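Local coordinates for protein PT26-6P (Thermococcus sp., PDB 2WB7) that is of unknown function but is encoded by an extrachromosomal mobile element of an archaeon and folds into three domains, at residues A[261-273]-A[283-295]. Residues are numbered along the deposited sequence; the frame is centred on the assembly and turned at random.
Sequences GALSDFIIITAAS and MYKFLITPNPGYF
Tyr294 lies against Ser264: CB of Ser264 packs over the tyrosine ring, 3.9 Å from its centroid, and Ser264 O sits above the same ring, nearer its rim. CG of Tyr294, anti to the backbone N (chi1 171°), puts it there. The serine hydroxyl bonds to Tyr62 N, the tyrosine's weakly to Leu60 O. Replacing this tyrosine with an alanine would probably uncover Ser264 CB and leave Leu60 O without that partner. Asp265 divides its work: O accepts Asn291 N at 2.8 Å, tilted from the carbonyl plane, OD2 takes Ala66 N, and OD1 stands 3.4 Å from Phe295 CZ. Asn291 ND2 lies 2.8 Å from Ser264 O, too poorly angled to bond. Strands 266-272 and 281-290 run as an antiparallel hairpin: Ile267, Ile269 and Ala271 each exchange two backbone bonds, with Thr289, Leu287 and Lys285. Thr270 OG1 hydrogen-bonds to Asn257 ND2 and stands 3.3 Å from Phe286 CE2. At the far end Ser273 N bonds to Met283 O, and Ser273 OG receives Met283 N at 2.8 Å (N-H...O 166°). Backbone amides thus hold this hairpin of the second immunoglobulin-like domain, while the Ser264 and Asp265 side chains, bonded to backbone N atoms of the first, join the two domains.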
loop_
_atom_site.group_PDB
_atom_site.type_symbol
_atom_site.label_atom_id
_atom_site.label_comp_id
_atom_site.label_asym_id
_atom_site.label_seq_id
_atom_site.Cartn_x
_atom_site.Cartn_y
_atom_site.Cartn_z
ATOM N N GLY A 261 4.375 -5.327 -2.245
ATOM C CA GLY A 261 5.659 -4.992 -2.851
ATOM C C GLY A 261 6.546 -4.055 -2.044
ATOM O O GLY A 261 6.598 -4.141 -0.825
ATOM N N ALA A 262 7.245 -3.158 -2.735
ATOM C CA ALA A 262 8.265 -2.326 -2.112
ATOM C C ALA A 262 7.699 -1.016 -1.563
ATOM O O ALA A 262 8.143 0.073 -1.920
ATOM C CB ALA A 262 9.376 -2.051 -3.106
ATOM N N LEU A 263 6.732 -1.123 -0.668
ATOM C CA LEU A 263 6.029 0.064 -0.204
ATOM C C LEU A 263 6.924 1.031 0.565
ATOM O O LEU A 263 6.642 2.229 0.613
ATOM C CB LEU A 263 4.800 -0.306 0.631
ATOM C CG LEU A 263 3.868 0.854 0.997
ATOM C CD1 LEU A 263 3.238 1.504 -0.239
ATOM C CD2 LEU A 263 2.784 0.342 1.947
ATOM N N SER A 264 7.994 0.517 1.169
ATOM C CA SER A 264 8.934 1.375 1.881
ATOM C C SER A 264 9.749 2.233 0.914
ATOM O O SER A 264 10.228 3.301 1.277
ATOM C CB SER A 264 9.871 0.529 2.728
ATOM O OG SER A 264 9.171 -0.169 3.743
ATOM N N ASP A 265 9.914 1.762 -0.314
ATOM C CA ASP A 265 10.764 2.459 -1.277
ATOM C C ASP A 265 10.032 3.588 -1.999
ATOM O O ASP A 265 10.576 4.687 -2.147
ATOM C CB ASP A 265 11.333 1.481 -2.299
ATOM C CG ASP A 265 12.127 0.358 -1.650
ATOM O OD1 ASP A 265 12.498 0.510 -0.461
ATOM O OD2 ASP A 265 12.368 -0.673 -2.319
ATOM N N PHE A 266 8.809 3.308 -2.455
ATOM C CA PHE A 266 7.964 4.318 -3.082
ATOM C C PHE A 266 6.490 3.992 -2.917
ATOM O O PHE A 266 6.135 2.880 -2.534
ATOM C CB PHE A 266 8.315 4.512 -4.559
ATOM C CG PHE A 266 8.078 3.298 -5.418
ATOM C CD1 PHE A 266 7.005 3.248 -6.279
ATOM C CD2 PHE A 266 8.942 2.218 -5.387
ATOM C CE1 PHE A 266 6.798 2.131 -7.081
ATOM C CE2 PHE A 266 8.740 1.114 -6.185
ATOM C CZ PHE A 266 7.675 1.064 -7.030
ATOM N N ILE A 267 5.630 4.965 -3.181
ATOM C CA ILE A 267 4.208 4.780 -2.933
ATOM C C ILE A 267 3.364 5.256 -4.098
ATOM O O ILE A 267 3.819 6.008 -4.962
ATOM C CB ILE A 267 3.745 5.509 -1.662
ATOM C CG1 ILE A 267 3.507 6.992 -1.948
ATOM C CG2 ILE A 267 4.771 5.374 -0.563
ATOM C CD1 ILE A 267 3.250 7.823 -0.696
ATOM N N ILE A 268 2.131 4.780 -4.134
ATOM C CA ILE A 268 1.173 5.240 -5.107
ATOM C C ILE A 268 -0.037 5.783 -4.368
ATOM O O ILE A 268 -0.623 5.092 -3.517
ATOM C CB ILE A 268 0.742 4.111 -6.038
ATOM C CG1 ILE A 268 1.930 3.629 -6.870
ATOM C CG2 ILE A 268 -0.403 4.566 -6.931
ATOM C CD1 ILE A 268 1.552 2.553 -7.889
ATOM N N ILE A 269 -0.405 7.025 -4.668
ATOM C CA ILE A 269 -1.648 7.571 -4.138
ATOM C C ILE A 269 -2.685 7.550 -5.255
ATOM O O ILE A 269 -2.360 7.855 -6.416
ATOM C CB ILE A 269 -1.477 9.005 -3.606
ATOM C CG1 ILE A 269 -0.604 9.001 -2.357
ATOM C CG2 ILE A 269 -2.825 9.600 -3.275
ATOM C CD1 ILE A 269 -1.007 7.947 -1.351
ATOM N N THR A 270 -3.915 7.162 -4.927
ATOM C CA THR A 270 -4.982 7.130 -5.928
ATOM C C THR A 270 -6.039 8.166 -5.624
ATOM O O THR A 270 -6.596 8.198 -4.527
ATOM C CB THR A 270 -5.709 5.762 -5.989
ATOM O OG1 THR A 270 -4.801 4.721 -6.384
ATOM C CG2 THR A 270 -6.821 5.830 -7.001
ATOM N N ALA A 271 -6.323 9.022 -6.592
ATOM C CA ALA A 271 -7.518 9.833 -6.527
ATOM C C ALA A 271 -8.383 9.422 -7.708
ATOM O O ALA A 271 -7.872 9.192 -8.805
ATOM C CB ALA A 271 -7.175 11.286 -6.597
ATOM N N ALA A 272 -9.688 9.309 -7.487
ATOM C CA ALA A 272 -10.589 8.946 -8.569
ATOM C C ALA A 272 -11.943 9.646 -8.412
ATOM O O ALA A 272 -12.139 10.392 -7.454
ATOM C CB ALA A 272 -10.751 7.449 -8.613
ATOM N N SER A 273 -12.854 9.428 -9.371
ATOM C CA SER A 273 -14.244 9.850 -9.229
ATOM C C SER A 273 -14.862 9.031 -8.133
ATOM O O SER A 273 -14.458 7.890 -7.916
ATOM C CB SER A 273 -15.031 9.567 -10.499
ATOM O OG SER A 273 -14.265 9.865 -11.640
HETATM N N MSE A 283 -12.907 8.608 -13.689
HETATM C CA MSE A 283 -11.535 9.111 -13.849
HETATM C C MSE A 283 -10.624 8.612 -12.728
HETATM O O MSE A 283 -11.007 8.625 -11.551
HETATM C CB MSE A 283 -11.510 10.639 -13.761
HETATM C CG MSE A 283 -12.514 11.407 -14.599
HETATM SE SE MSE A 283 -11.892 11.537 -16.393
HETATM C CE MSE A 283 -12.396 9.779 -16.897
ATOM N N TYR A 284 -9.407 8.220 -13.075
ATOM C CA TYR A 284 -8.399 7.913 -12.065
ATOM C C TYR A 284 -7.208 8.803 -12.276
ATOM O O TYR A 284 -6.932 9.216 -13.389
ATOM C CB TYR A 284 -7.937 6.457 -12.149
ATOM C CG TYR A 284 -8.991 5.437 -11.759
ATOM C CD1 TYR A 284 -8.937 4.791 -10.531
ATOM C CD2 TYR A 284 -10.040 5.120 -12.633
ATOM C CE1 TYR A 284 -9.895 3.870 -10.179
ATOM C CE2 TYR A 284 -11.011 4.193 -12.287
ATOM C CZ TYR A 284 -10.940 3.579 -11.065
ATOM O OH TYR A 284 -11.898 2.656 -10.724
ATOM N N LYS A 285 -6.493 9.073 -11.199
ATOM C CA LYS A 285 -5.281 9.872 -11.247
ATOM C C LYS A 285 -4.344 9.252 -10.203
ATOM O O LYS A 285 -4.686 9.172 -9.013
ATOM C CB LYS A 285 -5.627 11.318 -10.883
ATOM C CG LYS A 285 -4.921 12.401 -11.690
ATOM C CD LYS A 285 -5.356 13.805 -11.210
ATOM C CE LYS A 285 -5.030 14.898 -12.225
ATOM N NZ LYS A 285 -3.603 15.391 -12.146
ATOM N N PHE A 286 -3.182 8.783 -10.637
ATOM C CA PHE A 286 -2.258 8.144 -9.714
ATOM C C PHE A 286 -1.000 8.971 -9.484
ATOM O O PHE A 286 -0.395 9.473 -10.425
ATOM C CB PHE A 286 -1.851 6.771 -10.228
ATOM C CG PHE A 286 -2.997 5.836 -10.451
ATOM C CD1 PHE A 286 -3.634 5.774 -11.688
ATOM C CD2 PHE A 286 -3.412 4.981 -9.439
ATOM C CE1 PHE A 286 -4.690 4.887 -11.908
ATOM C CE2 PHE A 286 -4.469 4.083 -9.648
ATOM C CZ PHE A 286 -5.107 4.036 -10.886
ATOM N N LEU A 287 -0.610 9.102 -8.227
ATOM C CA LEU A 287 0.630 9.762 -7.879
ATOM C C LEU A 287 1.674 8.702 -7.563
ATOM O O LEU A 287 1.417 7.785 -6.775
ATOM C CB LEU A 287 0.397 10.607 -6.639
ATOM C CG LEU A 287 1.532 11.520 -6.238
ATOM C CD1 LEU A 287 2.063 12.218 -7.467
ATOM C CD2 LEU A 287 0.988 12.522 -5.285
ATOM N N ILE A 288 2.843 8.804 -8.181
ATOM C CA ILE A 288 3.949 7.920 -7.844
ATOM C C ILE A 288 5.057 8.741 -7.188
ATOM O O ILE A 288 5.564 9.661 -7.792
ATOM C CB ILE A 288 4.497 7.209 -9.089
ATOM C CG1 ILE A 288 3.401 6.393 -9.771
ATOM C CG2 ILE A 288 5.636 6.280 -8.716
ATOM C CD1 ILE A 288 3.896 5.628 -10.977
ATOM N N THR A 289 5.417 8.421 -5.951
ATOM C CA THR A 289 6.383 9.236 -5.197
ATOM C C THR A 289 7.484 8.376 -4.627
ATOM O O THR A 289 7.202 7.382 -3.961
ATOM C CB THR A 289 5.733 9.915 -3.965
ATOM O OG1 THR A 289 4.371 10.240 -4.249
ATOM C CG2 THR A 289 6.475 11.181 -3.576
ATOM N N PRO A 290 8.746 8.749 -4.871
ATOM C CA PRO A 290 9.769 8.021 -4.139
ATOM C C PRO A 290 9.527 8.328 -2.669
ATOM O O PRO A 290 9.008 9.399 -2.344
ATOM C CB PRO A 290 11.067 8.662 -4.623
ATOM C CG PRO A 290 10.657 10.038 -5.086
ATOM C CD PRO A 290 9.314 9.808 -5.721
ATOM N N ASN A 291 9.850 7.386 -1.794
ATOM C CA ASN A 291 9.610 7.564 -0.370
ATOM C C ASN A 291 10.851 8.173 0.298
ATOM O O ASN A 291 11.875 7.493 0.475
ATOM C CB ASN A 291 9.196 6.241 0.270
ATOM C CG ASN A 291 9.211 6.307 1.764
ATOM O OD1 ASN A 291 9.744 7.255 2.338
ATOM N ND2 ASN A 291 8.628 5.305 2.416
ATOM N N PRO A 292 10.748 9.467 0.669
ATOM C CA PRO A 292 11.871 10.400 0.847
ATOM C C PRO A 292 12.948 9.916 1.814
ATOM O O PRO A 292 12.659 9.683 2.992
ATOM C CB PRO A 292 11.196 11.668 1.408
ATOM C CG PRO A 292 9.732 11.529 1.085
ATOM C CD PRO A 292 9.471 10.053 1.131
ATOM N N GLY A 293 14.180 9.767 1.326
ATOM C CA GLY A 293 15.309 9.459 2.205
ATOM C C GLY A 293 15.044 8.256 3.083
ATOM O O GLY A 293 15.347 8.258 4.273
ATOM N N TYR A 294 14.474 7.218 2.497
ATOM C CA TYR A 294 14.282 5.998 3.235
ATOM C C TYR A 294 15.587 5.239 3.218
ATOM O O TYR A 294 15.820 4.386 4.066
ATOM C CB TYR A 294 13.190 5.151 2.601
ATOM C CG TYR A 294 13.092 3.783 3.204
ATOM C CD1 TYR A 294 12.601 3.608 4.489
ATOM C CD2 TYR A 294 13.504 2.663 2.496
ATOM C CE1 TYR A 294 12.516 2.352 5.054
ATOM C CE2 TYR A 294 13.424 1.401 3.054
ATOM C CZ TYR A 294 12.927 1.258 4.334
ATOM O OH TYR A 294 12.832 0.015 4.899
ATOM N N PHE A 295 16.438 5.562 2.252
ATOM C CA PHE A 295 17.729 4.894 2.096
ATOM C C PHE A 295 18.869 5.658 2.762
ATOM O O PHE A 295 20.002 5.194 2.763
ATOM C CB PHE A 295 18.053 4.700 0.621
ATOM C CG PHE A 295 17.111 3.770 -0.095
ATOM C CD1 PHE A 295 16.045 4.262 -0.839
ATOM C CD2 PHE A 295 17.298 2.404 -0.036
ATOM C CE1 PHE A 295 15.175 3.404 -1.499
ATOM C CE2 PHE A 295 16.436 1.537 -0.701
ATOM C CZ PHE A 295 15.373 2.040 -1.431
#